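FAD-binding PCMH-type domain-containing protein (Gibberella zeae, PDB 6YJO) probably oxidises oligosaccharides as a flavoenzyme of the oxygen-dependent FAD-linked oxidoreductase family, with its FAD held covalently at two protein side chains. Local coordinates at residues A255-L260 with L355-V360; M279-Q284 with H378-L383; Q341-Y346 with S422-Y427. All coordinates share one frame; numbering follows the deposited sequence.

Interaction 1: A255-L260 with L355-V360; sequences AVEGLL and LTRNQV
This is a helix-to-helix contact: L260 and V360 carry its apolar centre and an E257-R357 salt bridge closes its solvent-facing side, where the N-terminal half of helix 252-268 meets the first turn of helix 357-371. The backbones come closest at V256 and V360, whose CA atoms are 5.6 Å apart. V360 turns both methyls to the partner helix. CG1, anti to the backbone N (chi1 -175°), reaches L259 CB at 3.8 Å and also lies against the carbonyl O of V256. The other methyl, CG2, meets L260 CD2, again at 3.8 Å, so the valine fits between two consecutive leucines. L260 splits its own branches: CD2 stays in the apolar patch with V360, while CD1 sits over one face of the R357 guanidinium, off-centre, 3.3 Å from NH2. R357 and L260 cross at about a right angle; the arginine chain bends at chi3 (-70°), and its guanidinium meets E257. E257 OE1 lies in the guanidinium plane, 2.7 Å from R357 NH2 and met nearly along its C-O axis; a second, weak bond comes from NH1. The carboxylate and guanidinium planes are only 10° apart. One carboxylate oxygen thus takes both bonds while the leucine methyl covers a face of the same cation. At the start of helix 357-371, T356 is the N-cap: Q359 N gives to T356 OG1, and T356 N returns a bond to Q359 OE1 at 2.9 Å. Deeper in, L355 touches L417 and W419 of strand 417-423, and A255 and L259 pack on W250. This reciprocal pair is a capping box, a standard helix start, here in a helix pair packed on one face of the seven-stranded antiparallel sheet.

Interaction 2: M279-Q284 with H378-L383; sequences MGPSGQ and HTWYIL
W380 slides the benzo part of its indole beneath the G280-P281 turn, with P281 CD over the face of the six-membered ring, 4.3 Å from its centroid and 3° off the normal. This CH-pi contact is joined by P281 CB, 4.1 Å from W380 CZ2, and by G280 C, 3.6 Å from W380 CH2. CG of the tryptophan stands between the backbone N and the carbonyl carbon (chi1 54°), which starts the indole off toward the turn. The pyrrole N-H points elsewhere: NE1 gives its hydrogen to N370 OD1, and F441 stacks edge-to-face on the ring. The CG corner of the same proline rests 3.4 Å from the carbonyl O of H378.

At the other end the two segments run antiparallel, and M279 and I382 form a hydrogen-bonded pair. M279 N donates to I382 O at 2.8 Å, and I382 N returns a more bent bond to M279 O, also 2.8 Å long. M279 O serves further neighbours, with Y381 CA 3.4 Å away as a CA-H...O contact and the W380 ring edge close by. M279 and I382 both pack on L367 of helix 357-371, whereas the side chain of Y381 comes within about 7 Å of the FAD. Hydrogen bonding between the segments is thus all backbone, while the side chains add dispersion and the CH-pi contact of P281 CD.

Interaction 3: Q341-Y346 with S422-Y427; sequences QHSTFY and SDHGNY
D423 OD1 is gripped from opposite faces of its carboxylate plane: Y427 OH donates at 2.7 Å from well above one face, and G425 N at 2.8 Å from the syn side of the other. The G425 bond makes an Asx turn, which folds the chain over as strand 417-423 ends. D423 OD2 makes a salt bridge with R377 NE, so the carboxylate is probably kept charged. Held this way, Y427 presents its hydroxyl end to Y346 from the partner segment, with OH 3.4 Å from Y346 CB and near the edge of that ring.

Beside this, Y346 and D423 form an antiparallel hydrogen-bonded pair. Y346 N gives to D423 O at 3.1 Å, and D423 N to Y346 O at 3.0 Å. F345, next in line, runs beside H424. Its CB stands over one face of the imidazole, 3.4 Å from the centroid, and its CG, between the backbone N and the carbonyl carbon (chi1 62°), is set beside that ring. The phenyl and imidazole are nearly parallel (20°), yet displaced until little of one stands over the other, and the CH-pi contact of CB does most of the touching. At the edge of the imidazole, in its plane, S343 OG makes a weak hydrogen bond with H424 ND1.

F345 comes within about 5 Å of the FAD and meets Y104 edge-to-face, while its carbonyl O accepts from R64 and N62. Y346, for its part, packs on L438 and F435 of helix 431-446 and hydrogen-bonds D462 through OH, so F345 and Y346 bridge the flavin region and that helix, at the joint of strands 346-352 and 417-423.

All three contacts belong to the seven-stranded antiparallel sheet and its helices. Interactions 2 and 3 sit at the ends of neighbouring strands of the sheet and abut: strands 380-386 and 417-423 are joined by T379 O with H424 N and Y381 O with S422 N. Interaction 1 sits on the helices that precede strands 273-280 and 380-386, and touches interaction 2 where L259 CD2 meets M279 SD. Each is partly buried, but exposed charge marks the solvent-facing side of interaction 1, the contact lying away from the annotated sites. Interaction 2 relies on backbone pairing and proline-aromatic packing, interaction 3 on a carboxylate-centred turn; each has an aromatic side chain within about 7 Å of the FAD.

Interaction 1: A255-L260 with L355-V360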
loop_
_atom_site.group_PDB
_atom_site.type_symbol
_atom_site.label_atom_id
_atom_site.label_comp_id
_atom_site.label_asym_id
_atom_site.label_seq_id
_atom_site.Cartn_x
_atom_site.Cartn_y
_atom_site.Cartn_z
ATOM N N ALA A 255 7.908 12.796 24.401
ATOM C CA ALA A 255 7.656 12.444 23.011
ATOM C C ALA A 255 8.456 13.296 22.033
ATOM O O ALA A 255 8.834 12.796 20.969
ATOM C CB ALA A 255 6.163 12.569 22.697
ATOM N N VAL A 256 8.730 14.567 22.349
ATOM C CA VAL A 256 9.613 15.347 21.481
ATOM C C VAL A 256 11.011 14.746 21.501
ATOM O O VAL A 256 11.701 14.720 20.478
ATOM C CB VAL A 256 9.631 16.844 21.872
ATOM C CG1 VAL A 256 8.253 17.337 22.297
ATOM C CG2 VAL A 256 10.689 17.157 22.940
ATOM N N GLU A 257 11.439 14.230 22.658
ATOM C CA GLU A 257 12.745 13.586 22.756
ATOM C C GLU A 257 12.720 12.207 22.111
ATOM O O GLU A 257 13.565 11.888 21.267
ATOM C CB GLU A 257 13.170 13.485 24.222
ATOM C CG GLU A 257 14.348 14.369 24.599
ATOM C CD GLU A 257 14.115 15.832 24.268
ATOM O OE1 GLU A 257 14.845 16.368 23.408
ATOM O OE2 GLU A 257 13.200 16.440 24.862
ATOM N N GLY A 258 11.747 11.377 22.492
ATOM C CA GLY A 258 11.717 10.011 21.996
ATOM C C GLY A 258 11.645 9.933 20.483
ATOM O O GLY A 258 12.292 9.085 19.864
ATOM N N LEU A 259 10.851 10.812 19.865
ATOM C CA LEU A 259 10.733 10.799 18.411
ATOM C C LEU A 259 12.005 11.319 17.755
ATOM O O LEU A 259 12.416 10.818 16.702
ATOM C CB LEU A 259 9.518 11.619 17.978
ATOM C CG LEU A 259 8.179 10.949 18.302
ATOM C CD1 LEU A 259 7.030 11.941 18.252
ATOM C CD2 LEU A 259 7.921 9.780 17.354
ATOM N N LEU A 260 12.648 12.320 18.361
ATOM C CA LEU A 260 13.930 12.790 17.847
ATOM C C LEU A 260 14.994 11.706 17.966
ATOM O O LEU A 260 15.850 11.573 17.086
ATOM C CB LEU A 260 14.362 14.058 18.586
ATOM C CG LEU A 260 13.621 15.326 18.161
ATOM C CD1 LEU A 260 13.755 16.423 19.210
ATOM C CD2 LEU A 260 14.131 15.819 16.803
ATOM N N LEU A 355 12.351 15.268 10.735
ATOM C CA LEU A 355 11.754 16.477 11.290
ATOM C C LEU A 355 12.766 17.244 12.140
ATOM O O LEU A 355 13.647 16.661 12.776
ATOM C CB LEU A 355 10.530 16.134 12.143
ATOM C CG LEU A 355 9.184 15.957 11.437
ATOM C CD1 LEU A 355 9.174 14.729 10.531
ATOM C CD2 LEU A 355 8.069 15.878 12.478
ATOM N N THR A 356 12.620 18.568 12.153
ATOM C CA THR A 356 13.412 19.429 13.019
ATOM C C THR A 356 12.877 19.372 14.446
ATOM O O THR A 356 11.753 18.931 14.691
ATOM C CB THR A 356 13.380 20.873 12.515
ATOM O OG1 THR A 356 12.058 21.400 12.672
ATOM C CG2 THR A 356 13.779 20.939 11.052
ATOM N N ARG A 357 13.698 19.838 15.394
ATOM C CA ARG A 357 13.266 19.886 16.790
ATOM C C ARG A 357 11.907 20.560 16.921
ATOM O O ARG A 357 11.012 20.053 17.604
ATOM C CB ARG A 357 14.304 20.621 17.645
ATOM C CG ARG A 357 13.826 20.887 19.072
ATOM C CD ARG A 357 14.973 21.015 20.066
ATOM N NE ARG A 357 15.644 19.737 20.298
ATOM C CZ ARG A 357 15.263 18.833 21.198
ATOM N NH1 ARG A 357 14.205 19.049 21.973
ATOM N NH2 ARG A 357 15.944 17.701 21.328
ATOM N N ASN A 358 11.734 21.706 16.260
ATOM C CA ASN A 358 10.507 22.482 16.397
ATOM C C ASN A 358 9.333 21.845 15.667
ATOM O O ASN A 358 8.184 22.054 16.071
ATOM C CB ASN A 358 10.735 23.906 15.887
ATOM C CG ASN A 358 11.927 24.578 16.550
ATOM O OD1 ASN A 358 12.909 24.913 15.890
ATOM N ND2 ASN A 358 11.844 24.771 17.866
ATOM N N GLN A 359 9.597 21.070 14.613
ATOM C CA GLN A 359 8.527 20.342 13.939
ATOM C C GLN A 359 8.007 19.207 14.812
ATOM O O GLN A 359 6.793 18.994 14.901
ATOM C CB GLN A 359 9.027 19.817 12.594
ATOM C CG GLN A 359 8.936 20.845 11.486
ATOM C CD GLN A 359 9.990 20.648 10.413
ATOM O OE1 GLN A 359 10.578 19.580 10.295
ATOM N NE2 GLN A 359 10.250 21.702 9.636
ATOM N N VAL A 360 8.909 18.474 15.473
ATOM C CA VAL A 360 8.482 17.411 16.377
ATOM C C VAL A 360 7.731 17.994 17.567
ATOM O O VAL A 360 6.836 17.344 18.119
ATOM C CB VAL A 360 9.691 16.569 16.834
ATOM C CG1 VAL A 360 9.234 15.385 17.680
ATOM C CG2 VAL A 360 10.487 16.078 15.634
#

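Interaction 2: M279-Q284 with H378-L383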
loop_
_atom_site.group_PDB
_atom_site.type_symbol
_atom_site.label_atom_id
_atom_site.label_comp_id
_atom_site.label_asym_id
_atom_site.label_seq_id
_atom_site.Cartn_x
_atom_site.Cartn_y
_atom_site.Cartn_z
ATOM N N MET A 279 1.376 5.166 17.819
ATOM C CA MET A 279 0.985 6.176 18.794
ATOM C C MET A 279 -0.532 6.259 18.815
ATOM O O MET A 279 -1.157 6.515 17.781
ATOM C CB MET A 279 1.584 7.541 18.465
ATOM C CG MET A 279 3.067 7.520 18.171
ATOM S SD MET A 279 3.764 9.175 17.982
ATOM C CE MET A 279 3.437 9.889 19.591
ATOM N N GLY A 280 -1.116 6.044 19.990
ATOM C CA GLY A 280 -2.544 6.129 20.164
ATOM C C GLY A 280 -2.919 7.117 21.248
ATOM O O GLY A 280 -2.063 7.784 21.838
ATOM N N PRO A 281 -4.218 7.227 21.533
ATOM C CA PRO A 281 -4.673 8.244 22.493
ATOM C C PRO A 281 -4.234 7.995 23.926
ATOM O O PRO A 281 -4.258 8.940 24.726
ATOM C CB PRO A 281 -6.201 8.185 22.365
ATOM C CG PRO A 281 -6.484 6.804 21.844
ATOM C CD PRO A 281 -5.340 6.490 20.928
ATOM N N SER A 282 -3.833 6.774 24.283
ATOM C CA SER A 282 -3.511 6.443 25.666
ATOM C C SER A 282 -2.104 5.892 25.859
ATOM O O SER A 282 -1.749 5.532 26.988
ATOM C CB SER A 282 -4.532 5.438 26.215
ATOM O OG SER A 282 -5.145 4.712 25.163
ATOM N N GLY A 283 -1.292 5.821 24.813
ATOM C CA GLY A 283 0.061 5.327 24.964
ATOM C C GLY A 283 0.675 5.012 23.618
ATOM O O GLY A 283 0.044 5.155 22.566
ATOM N N GLN A 284 1.930 4.570 23.678
ATOM C CA GLN A 284 2.719 4.265 22.495
ATOM C C GLN A 284 3.256 2.840 22.573
ATOM O O GLN A 284 3.320 2.232 23.646
ATOM C CB GLN A 284 3.894 5.241 22.334
ATOM C CG GLN A 284 3.497 6.704 22.183
ATOM C CD GLN A 284 2.998 7.312 23.483
ATOM O OE1 GLN A 284 3.319 6.829 24.573
ATOM N NE2 GLN A 284 2.206 8.373 23.376
ATOM N N HIS A 378 -11.064 10.644 20.105
ATOM C CA HIS A 378 -9.975 9.758 20.501
ATOM C C HIS A 378 -9.975 8.446 19.730
ATOM O O HIS A 378 -9.361 7.472 20.174
ATOM C CB HIS A 378 -10.058 9.467 21.998
ATOM C CG HIS A 378 -9.791 10.658 22.860
ATOM N ND1 HIS A 378 -10.403 10.843 24.081
ATOM C CD2 HIS A 378 -8.971 11.720 22.684
ATOM C CE1 HIS A 378 -9.974 11.971 24.617
ATOM N NE2 HIS A 378 -9.106 12.522 23.789
ATOM N N THR A 379 -10.649 8.397 18.588
ATOM C CA THR A 379 -10.835 7.154 17.842
ATOM C C THR A 379 -9.838 7.063 16.692
ATOM O O THR A 379 -10.185 6.748 15.553
ATOM C CB THR A 379 -12.278 7.059 17.347
ATOM O OG1 THR A 379 -12.505 5.765 16.768
ATOM C CG2 THR A 379 -12.588 8.155 16.326
ATOM N N TRP A 380 -8.568 7.333 17.004
ATOM C CA TRP A 380 -7.509 7.432 16.013
ATOM C C TRP A 380 -6.288 6.658 16.492
ATOM O O TRP A 380 -6.219 6.208 17.639
ATOM C CB TRP A 380 -7.130 8.897 15.749
ATOM C CG TRP A 380 -6.768 9.652 17.001
ATOM C CD1 TRP A 380 -7.593 10.445 17.743
ATOM C CD2 TRP A 380 -5.492 9.674 17.661
ATOM N NE1 TRP A 380 -6.914 10.962 18.822
ATOM C CE2 TRP A 380 -5.623 10.503 18.795
ATOM C CE3 TRP A 380 -4.254 9.074 17.404
ATOM C CZ2 TRP A 380 -4.564 10.747 19.668
ATOM C CZ3 TRP A 380 -3.203 9.319 18.274
ATOM C CH2 TRP A 380 -3.366 10.148 19.391
ATOM N N TYR A 381 -5.324 6.496 15.587
ATOM C CA TYR A 381 -3.994 6.003 15.923
ATOM C C TYR A 381 -3.048 6.426 14.806
ATOM O O TYR A 381 -3.477 6.844 13.729
ATOM C CB TYR A 381 -3.977 4.482 16.130
ATOM C CG TYR A 381 -4.235 3.672 14.882
ATOM C CD1 TYR A 381 -3.209 3.394 13.986
ATOM C CD2 TYR A 381 -5.500 3.172 14.603
ATOM C CE1 TYR A 381 -3.439 2.650 12.843
ATOM C CE2 TYR A 381 -5.740 2.428 13.464
ATOM C CZ TYR A 381 -4.710 2.169 12.589
ATOM O OH TYR A 381 -4.959 1.427 11.457
ATOM N N ILE A 382 -1.749 6.308 15.075
ATOM C CA ILE A 382 -0.716 6.771 14.154
ATOM C C ILE A 382 0.392 5.727 14.072
ATOM O O ILE A 382 0.824 5.184 15.093
ATOM C CB ILE A 382 -0.150 8.137 14.594
ATOM C CG1 ILE A 382 -1.256 9.197 14.553
ATOM C CG2 ILE A 382 1.036 8.538 13.714
ATOM C CD1 ILE A 382 -0.850 10.555 15.097
ATOM N N LEU A 383 0.858 5.456 12.852
ATOM C CA LEU A 383 1.945 4.515 12.601
ATOM C C LEU A 383 3.058 5.246 11.863
ATOM O O LEU A 383 2.837 5.769 10.763
ATOM C CB LEU A 383 1.461 3.314 11.784
ATOM C CG LEU A 383 0.370 2.445 12.413
ATOM C CD1 LEU A 383 0.053 1.253 11.528
ATOM C CD2 LEU A 383 0.782 1.991 13.797
#

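Interaction 3: Q341-Y346 with S422-Y427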
loop_
_atom_site.group_PDB
_atom_site.type_symbol
_atom_site.label_atom_id
_atom_site.label_comp_id
_atom_site.label_asym_id
_atom_site.label_seq_id
_atom_site.Cartn_x
_atom_site.Cartn_y
_atom_site.Cartn_z
ATOM N N GLN A 341 -14.105 -9.164 4.452
ATOM C CA GLN A 341 -13.599 -8.293 5.502
ATOM C C GLN A 341 -13.999 -6.855 5.209
ATOM O O GLN A 341 -13.989 -6.419 4.055
ATOM C CB GLN A 341 -12.079 -8.371 5.616
ATOM C CG GLN A 341 -11.550 -9.691 6.138
ATOM C CD GLN A 341 -12.116 -10.044 7.501
ATOM O OE1 GLN A 341 -11.733 -9.462 8.513
ATOM N NE2 GLN A 341 -13.036 -11.001 7.529
ATOM N N HIS A 342 -14.340 -6.118 6.262
ATOM C CA HIS A 342 -14.804 -4.751 6.100
ATOM C C HIS A 342 -14.401 -3.929 7.314
ATOM O O HIS A 342 -14.234 -4.455 8.416
ATOM C CB HIS A 342 -16.326 -4.692 5.902
ATOM C CG HIS A 342 -16.860 -5.793 5.042
ATOM N ND1 HIS A 342 -16.696 -5.813 3.674
ATOM C CD2 HIS A 342 -17.531 -6.925 5.359
ATOM C CE1 HIS A 342 -17.251 -6.907 3.183
ATOM N NE2 HIS A 342 -17.770 -7.594 4.185
ATOM N N SER A 343 -14.235 -2.631 7.083
ATOM C CA SER A 343 -14.070 -1.649 8.141
ATOM C C SER A 343 -14.698 -0.353 7.650
ATOM O O SER A 343 -15.102 -0.241 6.491
ATOM C CB SER A 343 -12.591 -1.462 8.500
ATOM O OG SER A 343 -12.432 -0.525 9.551
ATOM N N THR A 344 -14.802 0.625 8.545
ATOM C CA THR A 344 -15.273 1.959 8.173
ATOM C C THR A 344 -14.364 2.976 8.852
ATOM O O THR A 344 -14.366 3.096 10.081
ATOM C CB THR A 344 -16.742 2.174 8.550
ATOM O OG1 THR A 344 -16.892 3.428 9.230
ATOM C CG2 THR A 344 -17.274 1.028 9.410
ATOM N N PHE A 345 -13.594 3.706 8.046
ATOM C CA PHE A 345 -12.454 4.463 8.546
ATOM C C PHE A 345 -12.100 5.564 7.556
ATOM O O PHE A 345 -12.573 5.584 6.415
ATOM C CB PHE A 345 -11.248 3.545 8.757
ATOM C CG PHE A 345 -10.764 2.901 7.489
ATOM C CD1 PHE A 345 -11.349 1.734 7.024
ATOM C CD2 PHE A 345 -9.745 3.476 6.746
ATOM C CE1 PHE A 345 -10.921 1.146 5.852
ATOM C CE2 PHE A 345 -9.312 2.891 5.568
ATOM C CZ PHE A 345 -9.903 1.724 5.121
ATOM N N TYR A 346 -11.241 6.477 8.011
ATOM C CA TYR A 346 -10.596 7.466 7.159
ATOM C C TYR A 346 -9.135 7.571 7.570
ATOM O O TYR A 346 -8.827 7.602 8.766
ATOM C CB TYR A 346 -11.275 8.836 7.264
ATOM C CG TYR A 346 -10.430 9.974 6.739
ATOM C CD1 TYR A 346 -10.131 10.077 5.387
ATOM C CD2 TYR A 346 -9.929 10.946 7.597
ATOM C CE1 TYR A 346 -9.359 11.115 4.902
ATOM C CE2 TYR A 346 -9.152 11.990 7.120
ATOM C CZ TYR A 346 -8.874 12.067 5.768
ATOM O OH TYR A 346 -8.107 13.096 5.273
ATOM N N SER A 422 -4.771 7.214 11.026
ATOM C CA SER A 422 -6.042 6.532 10.847
ATOM C C SER A 422 -7.041 6.971 11.911
ATOM O O SER A 422 -6.677 7.446 12.991
ATOM C CB SER A 422 -5.873 5.007 10.890
ATOM O OG SER A 422 -5.178 4.545 9.743
ATOM N N ASP A 423 -8.319 6.820 11.573
ATOM C CA ASP A 423 -9.417 7.085 12.496
ATOM C C ASP A 423 -10.518 6.087 12.189
ATOM O O ASP A 423 -10.988 6.015 11.050
ATOM C CB ASP A 423 -9.929 8.522 12.358
ATOM C CG ASP A 423 -11.157 8.797 13.213
ATOM O OD1 ASP A 423 -12.180 8.095 13.054
ATOM O OD2 ASP A 423 -11.099 9.721 14.052
ATOM N N HIS A 424 -10.916 5.312 13.192
ATOM C CA HIS A 424 -11.966 4.324 12.995
ATOM C C HIS A 424 -13.138 4.636 13.916
ATOM O O HIS A 424 -13.550 3.797 14.723
ATOM C CB HIS A 424 -11.423 2.909 13.230
ATOM C CG HIS A 424 -10.392 2.483 12.225
ATOM N ND1 HIS A 424 -10.605 1.461 11.324
ATOM C CD2 HIS A 424 -9.145 2.949 11.974
ATOM C CE1 HIS A 424 -9.533 1.313 10.566
ATOM N NE2 HIS A 424 -8.632 2.205 10.940
ATOM N N GLY A 425 -13.668 5.850 13.808
ATOM C CA GLY A 425 -14.796 6.254 14.615
ATOM C C GLY A 425 -16.071 6.383 13.814
ATOM O O GLY A 425 -16.317 5.600 12.891
ATOM N N ASN A 426 -16.880 7.381 14.155
ATOM C CA ASN A 426 -18.198 7.567 13.565
ATOM C C ASN A 426 -18.093 8.458 12.336
ATOM O O ASN A 426 -17.442 9.507 12.377
ATOM C CB ASN A 426 -19.159 8.175 14.591
ATOM C CG ASN A 426 -20.370 8.819 13.945
ATOM O OD1 ASN A 426 -20.490 10.046 13.911
ATOM N ND2 ASN A 426 -21.266 7.995 13.416
ATOM N N TYR A 427 -18.727 8.030 11.240
ATOM C CA TYR A 427 -18.673 8.770 9.989
ATOM C C TYR A 427 -20.033 8.956 9.336
ATOM O O TYR A 427 -20.098 9.494 8.223
ATOM C CB TYR A 427 -17.713 8.093 9.001
ATOM C CG TYR A 427 -16.274 8.308 9.383
ATOM C CD1 TYR A 427 -15.629 7.432 10.244
ATOM C CD2 TYR A 427 -15.569 9.410 8.916
ATOM C CE1 TYR A 427 -14.314 7.632 10.614
ATOM C CE2 TYR A 427 -14.255 9.620 9.278
ATOM C CZ TYR A 427 -13.633 8.728 10.128
ATOM O OH TYR A 427 -12.324 8.939 10.490
#